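Local atomic coordinates of rhamnose ABC transporter, rhamnose-binding protein (Actinomyces odontolyticus ATCC 17982, PDB entry 5BQ3), a protein that probably binds a carbohydrate, presumably rhamnose, and delivers it to an ABC transporter for uptake. Residues Phe32-Leu37 / Val61-Pro66; Ser70-Val75 / Pro96-Pro101. All blocks are in the same frame, centred on the assembly; numbering follows the deposited sequence.

Contact 1: Phe32-Leu37 / Val61-Pro66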
ATOM      1  N   PHE A  32       9.639  15.568   2.257  1.00 33.84           N
ATOM      2  CA  PHE A  32       8.586  14.584   2.006  1.00 32.65           C
ATOM      3  C   PHE A  32       7.326  15.308   1.533  1.00 39.10           C
ATOM      4  O   PHE A  32       6.830  16.195   2.231  1.00 39.85           O
ATOM      5  CB  PHE A  32       8.304  13.748   3.274  1.00 33.70           C
ATOM      6  CG  PHE A  32       9.507  13.044   3.859  1.00 34.69           C
ATOM      7  CD1 PHE A  32      10.326  13.685   4.782  1.00 38.58           C
ATOM      8  CD2 PHE A  32       9.814  11.739   3.499  1.00 35.26           C
ATOM      9  CE1 PHE A  32      11.452  13.041   5.307  1.00 39.53           C
ATOM     10  CE2 PHE A  32      10.930  11.095   4.029  1.00 38.32           C
ATOM     11  CZ  PHE A  32      11.744  11.750   4.928  1.00 37.64           C
ATOM     12  N   ILE A  33       6.839  14.968   0.325  1.00 36.16           N
ATOM     13  CA  ILE A  33       5.637  15.570  -0.244  1.00 36.46           C
ATOM     14  C   ILE A  33       4.548  14.486  -0.370  1.00 39.91           C
ATOM     15  O   ILE A  33       4.601  13.665  -1.289  1.00 38.47           O
ATOM     16  CB  ILE A  33       5.884  16.329  -1.588  1.00 40.00           C
ATOM     17  CG1 ILE A  33       7.024  17.370  -1.458  1.00 40.99           C
ATOM     18  CG2 ILE A  33       4.583  16.997  -2.085  1.00 41.63           C
ATOM     19  CD1 ILE A  33       7.667  17.794  -2.770  1.00 46.34           C
ATOM     20  N   PRO A  34       3.542  14.472   0.540  1.00 37.35           N
ATOM     21  CA  PRO A  34       2.459  13.484   0.407  1.00 36.01           C
ATOM     22  C   PRO A  34       1.445  13.921  -0.654  1.00 39.67           C
ATOM     23  O   PRO A  34       1.549  15.032  -1.185  1.00 39.90           O
ATOM     24  CB  PRO A  34       1.843  13.457   1.809  1.00 38.07           C
ATOM     25  CG  PRO A  34       2.063  14.831   2.341  1.00 44.01           C
ATOM     26  CD  PRO A  34       3.311  15.378   1.690  1.00 39.91           C
ATOM     27  N   LYS A  35       0.456  13.056  -0.954  1.00 35.49           N
ATOM     28  CA  LYS A  35      -0.616  13.342  -1.913  1.00 35.42           C
ATOM     29  C   LYS A  35      -1.450  14.544  -1.453  1.00 41.11           C
ATOM     30  O   LYS A  35      -1.837  15.390  -2.261  1.00 42.01           O
ATOM     31  CB  LYS A  35      -1.529  12.114  -2.065  1.00 36.84           C
ATOM     32  CG  LYS A  35      -0.981  11.012  -2.951  1.00 42.54           C
ATOM     33  CD  LYS A  35      -2.000   9.898  -3.099  1.00 46.45           C
ATOM     34  CE  LYS A  35      -1.572   8.887  -4.124  1.00 53.42           C
ATOM     35  NZ  LYS A  35      -2.571   7.800  -4.282  1.00 61.56           N
ATOM     36  N   GLN A  36      -1.696  14.609  -0.137  1.00 38.37           N
ATOM     37  CA  GLN A  36      -2.499  15.609   0.558  1.00 39.86           C
ATOM     38  C   GLN A  36      -1.991  15.741   1.998  1.00 44.34           C
ATOM     39  O   GLN A  36      -1.539  14.750   2.577  1.00 42.94           O
ATOM     40  CB  GLN A  36      -3.975  15.144   0.522  1.00 41.33           C
ATOM     41  CG  GLN A  36      -5.003  16.087   1.128  1.00 60.92           C
ATOM     42  CD  GLN A  36      -6.403  15.533   1.015  1.00 83.20           C
ATOM     43  OE1 GLN A  36      -7.233  16.027   0.245  1.00 79.29           O
ATOM     44  NE2 GLN A  36      -6.702  14.496   1.785  1.00 76.46           N
ATOM     45  N   LEU A  37      -2.059  16.953   2.570  1.00 42.90           N
ATOM     46  CA  LEU A  37      -1.658  17.190   3.956  1.00 43.62           C
ATOM     47  C   LEU A  37      -2.758  16.763   4.929  1.00 49.20           C
ATOM     48  O   LEU A  37      -3.943  16.780   4.575  1.00 49.02           O
ATOM     49  CB  LEU A  37      -1.313  18.672   4.200  1.00 45.26           C
ATOM     50  CG  LEU A  37       0.048  19.189   3.727  1.00 49.30           C
ATOM     51  CD1 LEU A  37       0.178  20.663   4.031  1.00 51.08           C
ATOM     52  CD2 LEU A  37       1.207  18.439   4.389  1.00 50.65           C
ATOM     53  N   VAL A  61      14.952  18.436   7.681  1.00 41.22           N
ATOM     54  CA  VAL A  61      13.885  17.463   7.422  1.00 39.28           C
ATOM     55  C   VAL A  61      12.575  18.253   7.374  1.00 43.39           C
ATOM     56  O   VAL A  61      12.161  18.820   8.390  1.00 44.22           O
ATOM     57  CB  VAL A  61      13.850  16.294   8.454  1.00 42.74           C
ATOM     58  CG1 VAL A  61      12.843  15.224   8.042  1.00 41.06           C
ATOM     59  CG2 VAL A  61      15.233  15.676   8.655  1.00 42.63           C
ATOM     60  N   ASN A  62      11.950  18.329   6.185  1.00 39.23           N
ATOM     61  CA  ASN A  62      10.721  19.096   5.984  1.00 39.40           C
ATOM     62  C   ASN A  62       9.603  18.268   5.350  1.00 42.29           C
ATOM     63  O   ASN A  62       9.865  17.264   4.690  1.00 40.65           O
ATOM     64  CB  ASN A  62      10.998  20.331   5.111  1.00 39.98           C
ATOM     65  CG  ASN A  62      12.149  21.184   5.582  1.00 59.69           C
ATOM     66  OD1 ASN A  62      13.249  21.145   5.017  1.00 53.81           O
ATOM     67  ND2 ASN A  62      11.925  21.966   6.632  1.00 50.99           N
ATOM     68  N   VAL A  63       8.350  18.698   5.568  1.00 39.82           N
ATOM     69  CA  VAL A  63       7.146  18.092   5.003  1.00 38.87           C
ATOM     70  C   VAL A  63       6.293  19.230   4.427  1.00 44.17           C
ATOM     71  O   VAL A  63       5.788  20.065   5.181  1.00 45.65           O
ATOM     72  CB  VAL A  63       6.357  17.204   6.013  1.00 42.56           C
ATOM     73  CG1 VAL A  63       5.036  16.721   5.418  1.00 41.40           C
ATOM     74  CG2 VAL A  63       7.192  16.012   6.479  1.00 41.81           C
ATOM     75  N   VAL A  64       6.183  19.286   3.091  1.00 40.04           N
ATOM     76  CA  VAL A  64       5.383  20.285   2.369  1.00 40.78           C
ATOM     77  C   VAL A  64       4.393  19.548   1.461  1.00 44.22           C
ATOM     78  O   VAL A  64       4.648  18.407   1.083  1.00 42.42           O
ATOM     79  CB  VAL A  64       6.222  21.336   1.581  1.00 45.17           C
ATOM     80  CG1 VAL A  64       7.094  22.171   2.513  1.00 46.28           C
ATOM     81  CG2 VAL A  64       7.052  20.702   0.467  1.00 43.79           C
ATOM     82  N   GLY A  65       3.286  20.194   1.121  1.00 42.23           N
ATOM     83  CA  GLY A  65       2.301  19.575   0.248  1.00 41.98           C
ATOM     84  C   GLY A  65       0.983  20.308   0.106  1.00 48.81           C
ATOM     85  O   GLY A  65       0.724  21.280   0.823  1.00 49.69           O
ATOM     86  N   PRO A  66       0.116  19.839  -0.822  1.00 45.99           N
ATOM     87  CA  PRO A  66      -1.181  20.506  -1.007  1.00 47.53           C
ATOM     88  C   PRO A  66      -2.216  20.090   0.038  1.00 53.74           C
ATOM     89  O   PRO A  66      -2.090  19.027   0.651  1.00 52.26           O
ATOM     90  CB  PRO A  66      -1.601  20.056  -2.404  1.00 48.55           C
ATOM     91  CG  PRO A  66      -0.965  18.723  -2.582  1.00 50.74           C
ATOM     92  CD  PRO A  66       0.284  18.699  -1.751  1.00 45.78           C
TER
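The carbonyl oxygen of P66 is held by two neighbouring residues: L37 N donates to P66 O at 2.8 Å, and the CA of Q36 adds a CA-H...O contact to that oxygen. At the other end, strands 29-33 and 60-63 run parallel, with F32 bridging on both sides of V63. F32 N bonds to N62 O at 3.0 Å, almost straight at 166°, while V64 N reaches F32 O at 3.3 Å in a more bent bond. This is the pairing of a beta-alpha-beta unit whose crossover is helix 40-56. V61 CG1 meets F32 CE1 at the ring edge, 3.8 Å away and in the ring plane. With I33 CG1 beside its backbone N (chi1 -53°), that atom lies 3.8 Å from V64 CG2. An alanine in place of I33 would probably open a gap beside V64 CG2 and G65 CA, and weaken packing on L89 and I91 of strand 88-91. L37 CD1 lies 3.3 Å from G65 O. Main-chain atoms supply every hydrogen bond across this contact, so the pairing of the strands, and of the loops beyond them, rests on the backbone, and apolar side chains fill the space around it.

Contact 2: Ser70-Val75 / Pro96-Pro101; sequences SSSSQV and PDAVCP
A98 and V99 meet S71, S72, Q74 and V75 where two loops of the Rossmann-like N-terminal lobe of a type I periplasmic binding protein come together. Each loop follows a parallel strand, 60-63 in one case and 88-91 in the other, and each leads into a helix.

Van der Waals contact carries the meeting. The methyl of A98 points toward the serine-rich loop and is met by two oxygens: S71 O and S72 OG each lie 3.4 Å from A98 CB. S72 OG is brought there by a first torsion that sets it beside its own backbone N (chi1 -67°). Next along the chain, V99 CG1 lies 3.6 Å from Q74 OE1, the two side chains passing at an oblique angle. On V75, CG2 faces the carbonyl of A98, with V75 CG2 and A98 O 3.5 Å apart. Apolar pairing is slight by comparison, V75 CG2 coming no closer than 4.5 Å to V99 CG1.

Polar bonds act within each loop or tie it to its surroundings. The amide of Q74 is bonded at both ends: NE2 donates to A92 O and OE1 accepts from N94 N, which fixes its rotation. On the other loop, D95 OD2 accepts from A98 N, positioning the residue whose methyl makes the contact.

One covalent link lies close by in the chain: C100, just after V99, forms a disulfide with C124.

The 70-75 loop itself is folded by a type I beta turn from S70 to S73. S70 O takes two donors from S73, both from the same face of the carbonyl plane: S73 N at 3.3 Å, and S73 OG at 2.7 Å from S70 O.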
ATOM      1  N   SER A  70      -5.086  16.685  -5.901  1.00 55.77           N
ATOM      2  CA  SER A  70      -5.366  16.890  -7.326  1.00 56.21           C
ATOM      3  C   SER A  70      -4.145  16.452  -8.147  1.00 59.05           C
ATOM      4  O   SER A  70      -3.034  16.441  -7.614  1.00 58.76           O
ATOM      5  CB  SER A  70      -5.716  18.350  -7.598  1.00 62.02           C
ATOM      6  OG  SER A  70      -5.864  18.628  -8.982  1.00 72.42           O
ATOM      7  N   SER A  71      -4.352  16.105  -9.432  1.00 54.52           N
ATOM      8  CA  SER A  71      -3.325  15.631 -10.368  1.00 53.20           C
ATOM      9  C   SER A  71      -2.045  16.507 -10.385  1.00 55.66           C
ATOM     10  O   SER A  71      -0.947  15.964 -10.229  1.00 53.77           O
ATOM     11  CB  SER A  71      -3.902  15.529 -11.778  1.00 57.85           C
ATOM     12  OG  SER A  71      -4.371  16.782 -12.251  1.00 70.13           O
ATOM     13  N   SER A  72      -2.190  17.847 -10.543  1.00 52.50           N
ATOM     14  CA  SER A  72      -1.068  18.798 -10.609  1.00 52.43           C
ATOM     15  C   SER A  72      -0.944  19.692  -9.352  1.00 54.24           C
ATOM     16  O   SER A  72      -0.275  20.730  -9.413  1.00 54.47           O
ATOM     17  CB  SER A  72      -1.205  19.688 -11.843  1.00 58.58           C
ATOM     18  OG  SER A  72      -1.055  18.989 -13.067  1.00 69.40           O
ATOM     19  N   SER A  73      -1.548  19.281  -8.218  1.00 48.75           N
ATOM     20  CA  SER A  73      -1.538  20.052  -6.966  1.00 48.39           C
ATOM     21  C   SER A  73      -0.155  20.100  -6.283  1.00 50.30           C
ATOM     22  O   SER A  73       0.096  21.018  -5.496  1.00 51.08           O
ATOM     23  CB  SER A  73      -2.573  19.499  -5.991  1.00 50.87           C
ATOM     24  OG  SER A  73      -2.309  18.151  -5.642  1.00 56.92           O
ATOM     25  N   GLN A  74       0.729  19.132  -6.588  1.00 43.92           N
ATOM     26  CA  GLN A  74       2.072  19.011  -6.006  1.00 42.02           C
ATOM     27  C   GLN A  74       3.162  19.752  -6.807  1.00 45.67           C
ATOM     28  O   GLN A  74       4.238  19.999  -6.260  1.00 45.23           O
ATOM     29  CB  GLN A  74       2.461  17.529  -5.893  1.00 41.30           C
ATOM     30  CG  GLN A  74       1.553  16.707  -4.983  1.00 46.78           C
ATOM     31  CD  GLN A  74       1.762  15.226  -5.161  1.00 52.80           C
ATOM     32  OE1 GLN A  74       1.554  14.663  -6.239  1.00 49.28           O
ATOM     33  NE2 GLN A  74       2.134  14.552  -4.090  1.00 37.05           N
ATOM     34  N   VAL A  75       2.890  20.091  -8.088  1.00 42.64           N
ATOM     35  CA  VAL A  75       3.806  20.742  -9.044  1.00 43.40           C
ATOM     36  C   VAL A  75       4.434  22.039  -8.467  1.00 49.11           C
ATOM     37  O   VAL A  75       5.647  22.225  -8.593  1.00 48.85           O
ATOM     38  CB  VAL A  75       3.107  21.005 -10.409  1.00 48.19           C
ATOM     39  CG1 VAL A  75       4.014  21.759 -11.382  1.00 49.43           C
ATOM     40  CG2 VAL A  75       2.632  19.699 -11.037  1.00 46.76           C
ATOM     41  N   PRO A  96       0.770  10.062 -12.346  1.00 37.68           N
ATOM     42  CA  PRO A  96       2.125   9.697 -12.799  1.00 37.60           C
ATOM     43  C   PRO A  96       2.731  10.610 -13.871  1.00 42.54           C
ATOM     44  O   PRO A  96       3.955  10.658 -13.981  1.00 42.43           O
ATOM     45  CB  PRO A  96       1.951   8.277 -13.346  1.00 38.96           C
ATOM     46  CG  PRO A  96       0.520   8.169 -13.686  1.00 43.49           C
ATOM     47  CD  PRO A  96      -0.213   9.016 -12.697  1.00 38.73           C
ATOM     48  N   ASP A  97       1.897  11.332 -14.640  1.00 40.07           N
ATOM     49  CA  ASP A  97       2.350  12.191 -15.731  1.00 41.22           C
ATOM     50  C   ASP A  97       2.366  13.690 -15.397  1.00 45.84           C
ATOM     51  O   ASP A  97       3.236  14.398 -15.901  1.00 46.79           O
ATOM     52  CB  ASP A  97       1.469  11.963 -16.971  1.00 44.18           C
ATOM     53  CG  ASP A  97       1.772  10.706 -17.774  1.00 54.52           C
ATOM     54  OD1 ASP A  97       2.676   9.935 -17.365  1.00 54.69           O
ATOM     55  OD2 ASP A  97       1.129  10.507 -18.827  1.00 59.61           O
ATOM     56  N   ALA A  98       1.400  14.177 -14.595  1.00 41.63           N
ATOM     57  CA  ALA A  98       1.258  15.597 -14.251  1.00 42.13           C
ATOM     58  C   ALA A  98       2.431  16.162 -13.436  1.00 45.96           C
ATOM     59  O   ALA A  98       2.790  17.324 -13.635  1.00 47.52           O
ATOM     60  CB  ALA A  98      -0.037  15.822 -13.495  1.00 42.48           C
ATOM     61  N   VAL A  99       3.013  15.361 -12.526  1.00 40.57           N
ATOM     62  CA  VAL A  99       4.126  15.783 -11.661  1.00 39.94           C
ATOM     63  C   VAL A  99       5.496  15.538 -12.331  1.00 44.53           C
ATOM     64  O   VAL A  99       6.502  16.078 -11.865  1.00 44.91           O
ATOM     65  CB  VAL A  99       4.082  15.111 -10.254  1.00 42.01           C
ATOM     66  CG1 VAL A  99       2.835  15.513  -9.474  1.00 41.70           C
ATOM     67  CG2 VAL A  99       4.209  13.593 -10.343  1.00 40.50           C
ATOM     68  N   CYS A 100       5.528  14.717 -13.400  1.00 41.07           N
ATOM     69  CA  CYS A 100       6.730  14.296 -14.129  1.00 41.33           C
ATOM     70  C   CYS A 100       7.621  15.469 -14.628  1.00 45.00           C
ATOM     71  O   CYS A 100       8.822  15.378 -14.371  1.00 44.76           O
ATOM     72  CB  CYS A 100       6.375  13.355 -15.276  1.00 42.39           C
ATOM     73  SG  CYS A 100       7.786  12.439 -15.948  1.00 46.75           S
ATOM     74  N   PRO A 101       7.138  16.551 -15.308  1.00 41.35           N
ATOM     75  CA  PRO A 101       8.071  17.610 -15.748  1.00 41.92           C
ATOM     76  C   PRO A 101       8.756  18.346 -14.590  1.00 44.04           C
ATOM     77  O   PRO A 101       9.922  18.712 -14.722  1.00 43.88           O
ATOM     78  CB  PRO A 101       7.177  18.567 -16.545  1.00 45.26           C
ATOM     79  CG  PRO A 101       5.986  17.787 -16.889  1.00 49.38           C
ATOM     80  CD  PRO A 101       5.764  16.868 -15.741  1.00 43.18           C
TER

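In the fold
Contacts 1 and 2 follow one another along the chain, their centres 14 Å apart, at the carboxy-terminal ends of strands in one parallel sheet. Contact 1 joins an outermost strand, 60-63, to its neighbour 29-33; contact 2 joins the loop that follows strand 60-63 to the loop after strand 88-91. Q74 links the two: its NE2 lies 3.0 Å from P34 O, a probable hydrogen bond, while the same side chain belongs to contact 2. S73 OG also rests 3.4 Å from P66 CG. In type I binding proteins the sugar is usually held between the two lobes, near such strand ends; whether these contacts play any part in binding remains open.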